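Local coordinates for protection of telomeres protein 1 (Schizosaccharomyces pombe, PDB 7CUI), which binds the single-stranded telomeric 3' overhang, protects it and regulates telomerase and telomere length; the C-terminal part described here associates with Tpz1, at residues A[59-63]-A[142-146]; A[65-69]-A[114-118]. The contacts are given in a common frame with arbitrary orientation. Residue numbers count along the deposited sequence, not the author numbering.

How the interactions relate
Both interactions hold the long, broken strand 49-73 of the OB-fold barrel to the long, largely helical connection between strands 93-99 and 163-171. Interaction 1 uses helix 138-148. Interaction 2 uses the loop before helix 121-135 and is nested inside the chain loop that interaction 1 closes. Their centres are 15 Å apart. Each is partly buried. Interaction 1 joins apolar packing to a lysine whose ammonium is paired within its own segment. Interaction 2 packs L117 and P114 against A69, and the backbone carbonyls of T66 and A69 share a bridging water with L117 N. The two touch directly: P62 O lies 3.2 Å from F68 CE1, and F60 CD1 lies 3.9 Å from F68 CZ.

Interaction 1: A[59-63]-A[142-146]; sequences DFWPK and IQHHI
I142 lays its side chain beside the ring of F60 and the carboxylate of D59. This joins strand 49-73 of an OB-fold barrel to helix 138-148, part of the largely helical connection between strands 93-99 and 163-171. Residues 59-61 are extended. A cis peptide before P62 then turns the chain toward the helix. The closest CA pair is K63 with Q143, 7.8 Å apart. I142 is in the mt rotamer and its CA-to-CB bond points toward 59-63. I142 CD1 lies 3.7 Å from F60 CE2 and 3.6 Å from D59 OD1. F60 takes chi1 p, and its ring stacks with that of W135. One helical turn on, I146 CD1 sits 4.1 Å from K63 CB. K63 CD is 4.1 Å from I142 CG2. With chi1 m, chi2 m and chi3 t, K63 folds back along its own segment. K63 NZ makes a salt bridge to D59 OD1 at 2.8 Å and a hydrogen bond to F60 O at 2.7 Å. The same D59 OD1 accepts a hydrogen bond from F60 N at 2.7 Å.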
loop_
_atom_site.group_PDB
_atom_site.type_symbol
_atom_site.label_atom_id
_atom_site.label_comp_id
_atom_site.label_asym_id
_atom_site.label_seq_id
_atom_site.Cartn_x
_atom_site.Cartn_y
_atom_site.Cartn_z
ATOM N N ASP A 59 -9.627 0.498 0.523
ATOM C CA ASP A 59 -9.453 0.816 1.934
ATOM C C ASP A 59 -7.971 1.113 2.176
ATOM O O ASP A 59 -7.147 0.862 1.296
ATOM C CB ASP A 59 -9.973 -0.319 2.825
ATOM C CG ASP A 59 -10.305 0.098 4.250
ATOM O OD1 ASP A 59 -9.923 1.210 4.641
ATOM O OD2 ASP A 59 -10.950 -0.695 4.957
ATOM N N PHE A 60 -7.637 1.645 3.362
ATOM C CA PHE A 60 -6.246 1.874 3.734
ATOM C C PHE A 60 -6.071 1.908 5.253
ATOM O O PHE A 60 -7.036 2.085 5.999
ATOM C CB PHE A 60 -5.702 3.148 3.080
ATOM C CG PHE A 60 -6.393 4.423 3.498
ATOM C CD1 PHE A 60 -6.129 5.005 4.732
ATOM C CD2 PHE A 60 -7.300 5.045 2.653
ATOM C CE1 PHE A 60 -6.760 6.180 5.113
ATOM C CE2 PHE A 60 -7.931 6.222 3.030
ATOM C CZ PHE A 60 -7.663 6.785 4.261
ATOM N N TRP A 61 -4.807 1.758 5.682
ATOM C CA TRP A 61 -4.399 1.751 7.079
ATOM C C TRP A 61 -3.056 2.465 7.229
ATOM O O TRP A 61 -2.161 2.266 6.406
ATOM C CB TRP A 61 -4.318 0.313 7.605
ATOM C CG TRP A 61 -4.523 0.258 9.085
ATOM C CD1 TRP A 61 -5.719 0.139 9.737
ATOM C CD2 TRP A 61 -3.520 0.390 10.112
ATOM N NE1 TRP A 61 -5.532 0.164 11.094
ATOM C CE2 TRP A 61 -4.195 0.319 11.353
ATOM C CE3 TRP A 61 -2.132 0.570 10.106
ATOM C CZ2 TRP A 61 -3.525 0.413 12.572
ATOM C CZ3 TRP A 61 -1.468 0.660 11.312
ATOM C CH2 TRP A 61 -2.156 0.576 12.526
ATOM N N PRO A 62 -2.851 3.315 8.265
ATOM C CA PRO A 62 -3.882 3.647 9.250
ATOM C C PRO A 62 -4.901 4.671 8.748
ATOM O O PRO A 62 -4.760 5.219 7.656
ATOM C CB PRO A 62 -3.074 4.188 10.443
ATOM C CG PRO A 62 -1.783 4.722 9.851
ATOM C CD PRO A 62 -1.572 3.991 8.543
ATOM N N LYS A 63 -5.933 4.923 9.558
ATOM C CA LYS A 63 -7.048 5.745 9.123
ATOM C C LYS A 63 -6.679 7.226 9.099
ATOM O O LYS A 63 -7.220 7.964 8.280
ATOM C CB LYS A 63 -8.286 5.469 9.975
ATOM C CG LYS A 63 -8.800 4.040 9.905
ATOM C CD LYS A 63 -9.140 3.587 8.498
ATOM C CE LYS A 63 -9.735 2.197 8.488
ATOM N NZ LYS A 63 -9.227 1.403 7.348
ATOM N N ILE A 142 -14.134 7.839 4.107
ATOM C CA ILE A 142 -13.733 7.034 5.248
ATOM C C ILE A 142 -13.816 7.890 6.513
ATOM O O ILE A 142 -14.356 7.439 7.522
ATOM C CB ILE A 142 -12.349 6.389 5.031
ATOM C CG1 ILE A 142 -12.457 5.140 4.150
ATOM C CG2 ILE A 142 -11.675 6.084 6.364
ATOM C CD1 ILE A 142 -11.139 4.495 3.809
ATOM N N GLN A 143 -13.319 9.133 6.438
ATOM C CA GLN A 143 -13.386 10.036 7.577
ATOM C C GLN A 143 -14.832 10.439 7.863
ATOM O O GLN A 143 -15.211 10.643 9.017
ATOM C CB GLN A 143 -12.524 11.276 7.345
ATOM C CG GLN A 143 -11.031 10.983 7.334
ATOM C CD GLN A 143 -10.570 10.170 8.522
ATOM O OE1 GLN A 143 -9.707 9.306 8.400
ATOM N NE2 GLN A 143 -11.127 10.447 9.691
ATOM N N HIS A 144 -15.633 10.560 6.799
ATOM C CA HIS A 144 -17.039 10.892 6.936
ATOM C C HIS A 144 -17.732 9.833 7.789
ATOM O O HIS A 144 -18.525 10.166 8.667
ATOM C CB HIS A 144 -17.700 11.049 5.560
ATOM C CG HIS A 144 -19.190 11.088 5.641
ATOM N ND1 HIS A 144 -19.887 12.251 5.928
ATOM C CD2 HIS A 144 -20.115 10.110 5.531
ATOM C CE1 HIS A 144 -21.178 11.988 5.972
ATOM N NE2 HIS A 144 -21.345 10.679 5.733
ATOM N N HIS A 145 -17.424 8.558 7.528
ATOM C CA HIS A 145 -18.102 7.469 8.218
ATOM C C HIS A 145 -17.641 7.368 9.671
ATOM O O HIS A 145 -18.451 7.124 10.569
ATOM C CB HIS A 145 -17.962 6.150 7.450
ATOM C CG HIS A 145 -18.791 6.101 6.211
ATOM N ND1 HIS A 145 -20.174 6.164 6.240
ATOM C CD2 HIS A 145 -18.447 5.995 4.907
ATOM C CE1 HIS A 145 -20.644 6.096 5.009
ATOM N NE2 HIS A 145 -19.602 5.991 4.173
ATOM N N ILE A 146 -16.338 7.568 9.893
ATOM C CA ILE A 146 -15.789 7.508 11.237
ATOM C C ILE A 146 -16.492 8.540 12.126
ATOM O O ILE A 146 -16.883 8.219 13.243
ATOM C CB ILE A 146 -14.250 7.638 11.218
ATOM C CG1 ILE A 146 -13.614 6.404 10.569
ATOM C CG2 ILE A 146 -13.702 7.900 12.618
ATOM C CD1 ILE A 146 -12.177 6.583 10.133
#

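Interaction 2: A[65-69]-A[114-118]; sequences LTQFA and PCNLA
P114 is the first residue of segment 114-118, part of the loop between helices 100-107 and 121-135. The segment runs beside a break in strand 49-73 of the OB-fold barrel. There, residues 65-66 form a short 3-10 segment and F68 N bonds to L65 O at 3.1 Å. The CA atoms of P114 and A69 are 5.5 Å apart, and P114 CB packs 4.2 Å from A69 CB. C115 is extended, and C115 O lies 3.4 Å from A69 CB. The CA-to-CB bonds of C115 and N116 point away. L117 CA is 4.9 Å from T66 CA. L117 points its CA-to-CB bond toward 65-69, with chi1 -100° and chi2 5°. L117 CD2 is 3.8 Å from A69 CB, 4.1 Å from F68 CB and 3.4 Å from L65 O. No direct hydrogen bond crosses. One water accepts from L117 N (3.0 Å) and lies within hydrogen-bonding reach of T66 O (2.7 Å) and A69 O (2.8 Å). A118 CB is 4.1 Å from T66 CG2. W80 of strand 77-87 touches A69, P114 and L117, while helix 121-135 meets C115 and F68.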
loop_
_atom_site.group_PDB
_atom_site.type_symbol
_atom_site.label_atom_id
_atom_site.label_comp_id
_atom_site.label_asym_id
_atom_site.label_seq_id
_atom_site.Cartn_x
_atom_site.Cartn_y
_atom_site.Cartn_z
ATOM N N LEU A 65 -4.060 10.054 8.157
ATOM C CA LEU A 65 -2.886 10.357 7.354
ATOM C C LEU A 65 -1.792 10.910 8.260
ATOM O O LEU A 65 -0.612 10.900 7.910
ATOM C CB LEU A 65 -3.269 11.361 6.264
ATOM C CG LEU A 65 -4.262 10.847 5.225
ATOM C CD1 LEU A 65 -4.160 11.660 3.946
ATOM C CD2 LEU A 65 -4.013 9.380 4.917
ATOM N N THR A 66 -2.210 11.361 9.442
ATOM C CA THR A 66 -1.324 11.880 10.470
ATOM C C THR A 66 -0.383 10.781 10.960
ATOM O O THR A 66 0.665 11.070 11.538
ATOM C CB THR A 66 -2.183 12.564 11.532
ATOM O OG1 THR A 66 -2.078 13.943 11.184
ATOM C CG2 THR A 66 -1.731 12.316 12.950
ATOM N N GLN A 67 -0.753 9.523 10.696
ATOM C CA GLN A 67 -0.006 8.385 11.204
ATOM C C GLN A 67 0.650 7.631 10.049
ATOM O O GLN A 67 1.074 6.490 10.216
ATOM C CB GLN A 67 -0.915 7.485 12.047
ATOM C CG GLN A 67 -1.507 8.184 13.263
ATOM C CD GLN A 67 -2.302 7.273 14.169
ATOM O OE1 GLN A 67 -3.417 7.594 14.574
ATOM N NE2 GLN A 67 -1.729 6.131 14.515
ATOM N N PHE A 68 0.757 8.285 8.885
ATOM C CA PHE A 68 1.303 7.642 7.697
ATOM C C PHE A 68 2.828 7.541 7.749
ATOM O O PHE A 68 3.419 6.834 6.940
ATOM C CB PHE A 68 0.811 8.335 6.426
ATOM C CG PHE A 68 -0.338 7.645 5.736
ATOM C CD1 PHE A 68 -1.392 7.103 6.465
ATOM C CD2 PHE A 68 -0.374 7.550 4.350
ATOM C CE1 PHE A 68 -2.448 6.472 5.822
ATOM C CE2 PHE A 68 -1.431 6.921 3.709
ATOM C CZ PHE A 68 -2.466 6.385 4.445
ATOM N N ALA A 69 3.470 8.257 8.679
ATOM C CA ALA A 69 4.888 8.054 8.941
ATOM C C ALA A 69 5.065 7.670 10.404
ATOM O O ALA A 69 4.429 8.260 11.278
ATOM C CB ALA A 69 5.688 9.290 8.597
ATOM N N PRO A 114 8.975 11.853 5.237
ATOM C CA PRO A 114 8.559 11.271 6.511
ATOM C C PRO A 114 9.006 12.151 7.672
ATOM O O PRO A 114 10.144 12.617 7.712
ATOM C CB PRO A 114 9.269 9.908 6.549
ATOM C CG PRO A 114 10.423 10.055 5.589
ATOM C CD PRO A 114 9.932 11.005 4.514
ATOM N N CYS A 115 8.077 12.379 8.599
ATOM C CA CYS A 115 8.302 13.138 9.815
ATOM C C CYS A 115 7.084 12.920 10.708
ATOM O O CYS A 115 6.204 12.136 10.364
ATOM C CB CYS A 115 8.471 14.619 9.492
ATOM S SG CYS A 115 7.083 15.300 8.549
ATOM N N ASN A 116 7.045 13.599 11.854
ATOM C CA ASN A 116 5.841 13.638 12.664
ATOM C C ASN A 116 4.802 14.477 11.921
ATOM O O ASN A 116 4.930 15.695 11.840
ATOM C CB ASN A 116 6.149 14.167 14.065
ATOM C CG ASN A 116 5.040 13.876 15.049
ATOM O OD1 ASN A 116 5.253 13.196 16.048
ATOM N ND2 ASN A 116 3.851 14.384 14.773
ATOM N N LEU A 117 3.778 13.820 11.368
ATOM C CA LEU A 117 2.843 14.473 10.467
ATOM C C LEU A 117 1.889 15.384 11.252
ATOM O O LEU A 117 1.417 16.402 10.734
ATOM C CB LEU A 117 2.097 13.391 9.677
ATOM C CG LEU A 117 2.541 13.078 8.241
ATOM C CD1 LEU A 117 3.787 13.824 7.795
ATOM C CD2 LEU A 117 2.693 11.581 8.013
ATOM N N ALA A 118 1.613 15.028 12.514
ATOM C CA ALA A 118 0.776 15.859 13.369
ATOM C C ALA A 118 1.382 17.254 13.518
ATOM O O ALA A 118 0.643 18.236 13.555
ATOM C CB ALA A 118 0.582 15.199 14.712
HETATM O O HOH W 1 3.399 10.892 11.441
#